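Local atomic coordinates of Azi13 (Streptomyces sahachiroi, PDB entry 5HMB), a protein that probably acts as a hotdog-fold thioesterase of the PaaI family in azinomycin biosynthesis, hydrolysing a naphthoate-type thioester. Residues A[56-68]-A[98-112]. Sequence-based numbering, arbitrary orientation.
With SO4 (sulfate ion), chain C; SO4 (sulfate ion), chain B.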
loop_
_atom_site.group_PDB
_atom_site.type_symbol
_atom_site.label_atom_id
_atom_site.label_comp_id
_atom_site.label_asym_id
_atom_site.label_seq_id
_atom_site.Cartn_x
_atom_site.Cartn_y
_atom_site.Cartn_z
ATOM N N VAL A 56 10.462 8.602 6.076
ATOM C CA VAL A 56 9.830 8.727 4.766
ATOM C C VAL A 56 8.765 9.826 4.799
ATOM O O VAL A 56 8.709 10.700 3.923
ATOM C CB VAL A 56 9.254 7.360 4.347
ATOM C CG1 VAL A 56 8.279 7.510 3.209
ATOM C CG2 VAL A 56 10.387 6.400 3.945
ATOM N N GLU A 57 7.913 9.805 5.824
ATOM C CA GLU A 57 6.909 10.854 5.971
ATOM C C GLU A 57 7.567 12.231 6.030
ATOM O O GLU A 57 7.190 13.143 5.280
ATOM C CB GLU A 57 6.050 10.586 7.214
ATOM C CG GLU A 57 4.780 11.476 7.262
ATOM C CD GLU A 57 3.730 11.038 6.241
ATOM O OE1 GLU A 57 3.701 9.837 5.893
ATOM O OE2 GLU A 57 2.935 11.883 5.785
ATOM N N SER A 58 8.592 12.385 6.880
ATOM C CA SER A 58 9.255 13.684 7.051
ATOM C C SER A 58 9.867 14.185 5.747
ATOM O O SER A 58 9.717 15.361 5.390
ATOM C CB SER A 58 10.358 13.589 8.113
ATOM O OG SER A 58 9.897 13.128 9.367
ATOM N N VAL A 59 10.620 13.331 5.047
ATOM C CA VAL A 59 11.354 13.824 3.885
ATOM C C VAL A 59 10.389 14.153 2.744
ATOM O O VAL A 59 10.544 15.167 2.046
ATOM C CB VAL A 59 12.447 12.828 3.453
ATOM C CG1 VAL A 59 13.207 13.390 2.274
ATOM C CG2 VAL A 59 13.426 12.544 4.608
ATOM N N ALA A 60 9.372 13.320 2.542
ATOM C CA ALA A 60 8.386 13.623 1.511
ATOM C C ALA A 60 7.577 14.878 1.862
ATOM O O ALA A 60 7.325 15.723 0.991
ATOM C CB ALA A 60 7.473 12.414 1.295
ATOM N N SER A 61 7.174 15.031 3.131
ATOM C CA SER A 61 6.379 16.207 3.506
ATOM C C SER A 61 7.166 17.487 3.298
ATOM O O SER A 61 6.604 18.507 2.875
ATOM C CB SER A 61 5.930 16.132 4.969
ATOM O OG SER A 61 4.816 15.276 5.143
ATOM N N ALA A 62 8.462 17.462 3.628
ATOM C CA ALA A 62 9.306 18.628 3.391
ATOM C C ALA A 62 9.286 19.014 1.926
ATOM O O ALA A 62 9.148 20.192 1.586
ATOM C CB ALA A 62 10.743 18.354 3.841
ATOM N N ALA A 63 9.424 18.025 1.036
ATOM C CA ALA A 63 9.442 18.330 -0.388
ATOM C C ALA A 63 8.078 18.816 -0.860
ATOM O O ALA A 63 7.994 19.786 -1.626
ATOM C CB ALA A 63 9.883 17.114 -1.191
ATOM N N ALA A 64 7.005 18.151 -0.418
ATOM C CA ALA A 64 5.656 18.530 -0.838
ATOM C C ALA A 64 5.325 19.954 -0.411
ATOM O O ALA A 64 4.735 20.720 -1.178
ATOM C CB ALA A 64 4.627 17.568 -0.247
ATOM N N ASP A 65 5.668 20.297 0.831
ATOM C CA ASP A 65 5.458 21.641 1.354
ATOM C C ASP A 65 6.198 22.668 0.510
ATOM O O ASP A 65 5.626 23.680 0.090
ATOM C CB ASP A 65 5.933 21.684 2.802
ATOM C CG ASP A 65 5.129 22.627 3.645
ATOM O OD1 ASP A 65 3.883 22.630 3.517
ATOM O OD2 ASP A 65 5.746 23.367 4.438
ATOM N N ARG A 66 7.477 22.401 0.232
ATOM C CA ARG A 66 8.290 23.308 -0.571
ATOM C C ARG A 66 7.766 23.434 -1.998
ATOM O O ARG A 66 7.912 24.495 -2.619
ATOM C CB ARG A 66 9.749 22.832 -0.556
ATOM C CG ARG A 66 10.732 23.693 -1.353
ATOM C CD ARG A 66 10.827 25.132 -0.825
ATOM N NE ARG A 66 11.741 25.938 -1.636
ATOM C CZ ARG A 66 11.384 26.617 -2.726
ATOM N NH1 ARG A 66 10.124 26.603 -3.144
ATOM N NH2 ARG A 66 12.288 27.314 -3.402
ATOM N N TRP A 67 7.134 22.386 -2.533
ATOM C CA TRP A 67 6.555 22.505 -3.871
ATOM C C TRP A 67 5.248 23.296 -3.866
ATOM O O TRP A 67 4.950 24.019 -4.825
ATOM C CB TRP A 67 6.317 21.119 -4.478
ATOM C CG TRP A 67 5.692 21.187 -5.855
ATOM C CD1 TRP A 67 6.349 21.328 -7.050
ATOM C CD2 TRP A 67 4.290 21.144 -6.170
ATOM N NE1 TRP A 67 5.436 21.370 -8.086
ATOM C CE2 TRP A 67 4.171 21.258 -7.571
ATOM C CE3 TRP A 67 3.130 21.014 -5.407
ATOM C CZ2 TRP A 67 2.940 21.234 -8.219
ATOM C CZ3 TRP A 67 1.918 20.991 -6.048
ATOM C CH2 TRP A 67 1.828 21.115 -7.443
ATOM N N LEU A 68 4.427 23.133 -2.828
ATOM C CA LEU A 68 3.178 23.879 -2.777
ATOM C C LEU A 68 3.436 25.346 -2.451
ATOM O O LEU A 68 2.718 26.224 -2.945
ATOM C CB LEU A 68 2.221 23.244 -1.763
ATOM C CG LEU A 68 0.744 23.648 -1.849
ATOM C CD1 LEU A 68 0.152 23.302 -3.221
ATOM C CD2 LEU A 68 -0.074 23.001 -0.732
ATOM N N ALA A 98 13.573 12.042 -1.351
ATOM C CA ALA A 98 12.194 12.081 -1.807
ATOM C C ALA A 98 12.146 12.607 -3.232
ATOM O O ALA A 98 12.654 13.704 -3.513
ATOM C CB ALA A 98 11.351 12.967 -0.885
ATOM N N LEU A 99 11.526 11.837 -4.123
ATOM C CA LEU A 99 11.359 12.276 -5.497
ATOM C C LEU A 99 9.890 12.316 -5.868
ATOM O O LEU A 99 9.101 11.487 -5.400
ATOM C CB LEU A 99 12.090 11.364 -6.479
ATOM C CG LEU A 99 13.603 11.388 -6.308
ATOM C CD1 LEU A 99 14.261 10.394 -7.271
ATOM C CD2 LEU A 99 14.108 12.816 -6.514
ATOM N N PRO A 100 9.492 13.263 -6.719
ATOM C CA PRO A 100 8.069 13.431 -7.005
ATOM C C PRO A 100 7.586 12.338 -7.934
ATOM O O PRO A 100 8.279 11.945 -8.874
ATOM C CB PRO A 100 8.001 14.812 -7.675
ATOM C CG PRO A 100 9.332 14.932 -8.362
ATOM C CD PRO A 100 10.330 14.200 -7.493
ATOM N N VAL A 101 6.393 11.832 -7.647
ATOM C CA VAL A 101 5.690 10.939 -8.551
ATOM C C VAL A 101 4.552 11.662 -9.252
ATOM O O VAL A 101 4.405 11.549 -10.467
ATOM C CB VAL A 101 5.164 9.697 -7.797
ATOM C CG1 VAL A 101 4.268 8.884 -8.717
ATOM C CG2 VAL A 101 6.314 8.853 -7.239
ATOM N N HIS A 102 3.752 12.407 -8.487
ATOM C CA HIS A 102 2.628 13.181 -9.017
ATOM C C HIS A 102 2.426 14.409 -8.144
ATOM O O HIS A 102 2.416 14.293 -6.916
ATOM C CB HIS A 102 1.355 12.338 -9.036
ATOM C CG HIS A 102 0.098 13.116 -9.275
ATOM N ND1 HIS A 102 -0.462 13.256 -10.527
ATOM C CD2 HIS A 102 -0.730 13.765 -8.420
ATOM C CE1 HIS A 102 -1.571 13.969 -10.437
ATOM N NE2 HIS A 102 -1.756 14.291 -9.169
ATOM N N ARG A 103 2.267 15.571 -8.775
ATOM C CA ARG A 103 2.066 16.835 -8.063
ATOM C C ARG A 103 0.984 17.591 -8.823
ATOM O O ARG A 103 1.255 18.183 -9.871
ATOM C CB ARG A 103 3.364 17.631 -7.974
ATOM C CG ARG A 103 4.406 16.987 -7.066
ATOM C CD ARG A 103 5.773 17.655 -7.207
ATOM N NE ARG A 103 6.211 17.690 -8.600
ATOM C CZ ARG A 103 7.351 18.233 -9.020
ATOM N NH1 ARG A 103 8.189 18.792 -8.161
ATOM N NH2 ARG A 103 7.648 18.224 -10.311
ATOM N N GLY A 104 -0.244 17.536 -8.316
ATOM C CA GLY A 104 -1.362 18.143 -9.018
ATOM C C GLY A 104 -2.137 19.161 -8.202
ATOM O O GLY A 104 -1.610 19.747 -7.249
ATOM N N ALA A 105 -3.399 19.375 -8.569
ATOM C CA ALA A 105 -4.204 20.387 -7.897
ATOM C C ALA A 105 -4.445 20.012 -6.445
ATOM O O ALA A 105 -4.083 20.763 -5.533
ATOM C CB ALA A 105 -5.532 20.580 -8.626
ATOM N N THR A 106 -5.049 18.847 -6.210
ATOM C CA THR A 106 -5.419 18.466 -4.856
ATOM C C THR A 106 -4.474 17.460 -4.204
ATOM O O THR A 106 -4.371 17.456 -2.973
ATOM C CB THR A 106 -6.837 17.900 -4.836
ATOM O OG1 THR A 106 -6.906 16.771 -5.707
ATOM C CG2 THR A 106 -7.881 18.998 -5.296
ATOM N N GLN A 107 -3.784 16.613 -4.974
ATOM C CA GLN A 107 -2.972 15.528 -4.419
ATOM C C GLN A 107 -1.509 15.675 -4.806
ATOM O O GLN A 107 -1.187 16.196 -5.877
ATOM C CB GLN A 107 -3.438 14.160 -4.923
ATOM C CG GLN A 107 -4.855 13.792 -4.580
ATOM C CD GLN A 107 -4.998 13.331 -3.151
ATOM O OE1 GLN A 107 -4.964 12.132 -2.875
ATOM N NE2 GLN A 107 -5.160 14.279 -2.226
ATOM N N GLN A 108 -0.622 15.171 -3.934
ATOM C CA GLN A 108 0.767 14.896 -4.276
ATOM C C GLN A 108 1.126 13.475 -3.843
ATOM O O GLN A 108 0.664 13.002 -2.798
ATOM C CB GLN A 108 1.748 15.858 -3.602
ATOM C CG GLN A 108 1.527 17.339 -3.895
ATOM C CD GLN A 108 2.670 18.183 -3.369
ATOM O OE1 GLN A 108 3.840 17.919 -3.663
ATOM N NE2 GLN A 108 2.341 19.190 -2.562
ATOM N N VAL A 109 1.966 12.807 -4.638
ATOM C CA VAL A 109 2.595 11.547 -4.255
ATOM C C VAL A 109 4.100 11.682 -4.445
ATOM O O VAL A 109 4.557 12.118 -5.506
ATOM C CB VAL A 109 2.056 10.359 -5.074
ATOM C CG1 VAL A 109 2.806 9.087 -4.685
ATOM C CG2 VAL A 109 0.578 10.191 -4.847
ATOM N N TRP A 110 4.864 11.299 -3.423
ATOM C CA TRP A 110 6.316 11.311 -3.456
ATOM C C TRP A 110 6.841 9.918 -3.130
ATOM O O TRP A 110 6.195 9.155 -2.413
ATOM C CB TRP A 110 6.894 12.322 -2.457
ATOM C CG TRP A 110 6.646 13.720 -2.878
ATOM C CD1 TRP A 110 5.449 14.386 -2.861
ATOM C CD2 TRP A 110 7.611 14.631 -3.416
ATOM N NE1 TRP A 110 5.619 15.667 -3.348
ATOM C CE2 TRP A 110 6.936 15.838 -3.698
ATOM C CE3 TRP A 110 8.983 14.543 -3.687
ATOM C CZ2 TRP A 110 7.589 16.953 -4.238
ATOM C CZ3 TRP A 110 9.629 15.649 -4.222
ATOM C CH2 TRP A 110 8.931 16.836 -4.492
ATOM N N SER A 111 8.021 9.600 -3.661
ATOM C CA SER A 111 8.706 8.334 -3.420
ATOM C C SER A 111 10.015 8.620 -2.700
ATOM O O SER A 111 10.823 9.428 -3.169
ATOM C CB SER A 111 8.967 7.599 -4.738
ATOM O OG SER A 111 9.777 6.460 -4.539
ATOM N N VAL A 112 10.222 7.975 -1.561
ATOM C CA VAL A 112 11.380 8.233 -0.718
ATOM C C VAL A 112 12.188 6.950 -0.624
ATOM O O VAL A 112 11.666 5.915 -0.180
ATOM C CB VAL A 112 10.972 8.719 0.679
ATOM C CG1 VAL A 112 12.189 9.045 1.493
ATOM C CG2 VAL A 112 10.052 9.919 0.575
HETATM S S SO4 C . -4.880 16.080 -8.682
HETATM O O1 SO4 C . -4.392 16.474 -10.007
HETATM O O2 SO4 C . -5.810 17.077 -8.143
HETATM O O3 SO4 C . -5.551 14.792 -8.795
HETATM O O4 SO4 C . -3.754 15.984 -7.757
HETATM S S SO4 B . 4.855 16.059 -11.486
HETATM O O1 SO4 B . 5.084 17.490 -11.735
HETATM O O2 SO4 B . 3.422 15.752 -11.471
HETATM O O3 SO4 B . 5.505 15.287 -12.543
HETATM O O4 SO4 B . 5.404 15.667 -10.189
#
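Trp67, near the C-terminal end of helix 49-68, lies against Arg103 with the guanidinium stacked flat on the indole, the planes 27° apart. With CG anti to the backbone N (chi1 179°), the indole projects from the helix toward Arg103, Gly104 and Gln108, with Gly104 O at the edge of its benzo ring. Arg103 CD sits squarely over the five-membered ring, 3.7 Å from its centroid, CB lies over the benzo part near CZ2, and a bend in the chain between CG and NE carries NH1 to within 3.3 Å of Trp67 CD1. Pro100 CB lies over the rim of the opposite guanidinium face, while a sulfate, probably from the crystallisation liquor, lies at its edge and accepts from NE and NH2. With Trp67 replaced by an alanine, the guanidinium would probably lose the cover of one face and be held mainly by Pro100 and the sulfate.

Deeper in, the indole of Trp110 presents a face to the helix: Ala63 CB stands 3.5 Å from the centroid of its six-membered ring, a CH-pi contact, with Pro100 CA over the opposite face. Trp110 NE1 donates to Gln108 OE1 (2.9 Å) in the plane of the indole, fixing the amide so that Gln108 NE2 gives a nearly straight bond to Ala64 O (3.2 Å, 171°) from above the carbonyl plane. This carbonyl also accepts from Leu68 N on its opposite face, and Asn131 takes another bond from NE2. Farther along, Val112 and Val56 slide past each other in opposite directions, Val112 CB against Val56 CG1, while Val112 CG2 meets Ala60 CB.

The small alanines let the central helix of the hotdog fold settle closely on its curved antiparallel sheet; the chain of hydrogen bonds from Trp110 NE1 through the Gln108 amide to Ala64 O satisfies buried polar groups within this largely apolar interface.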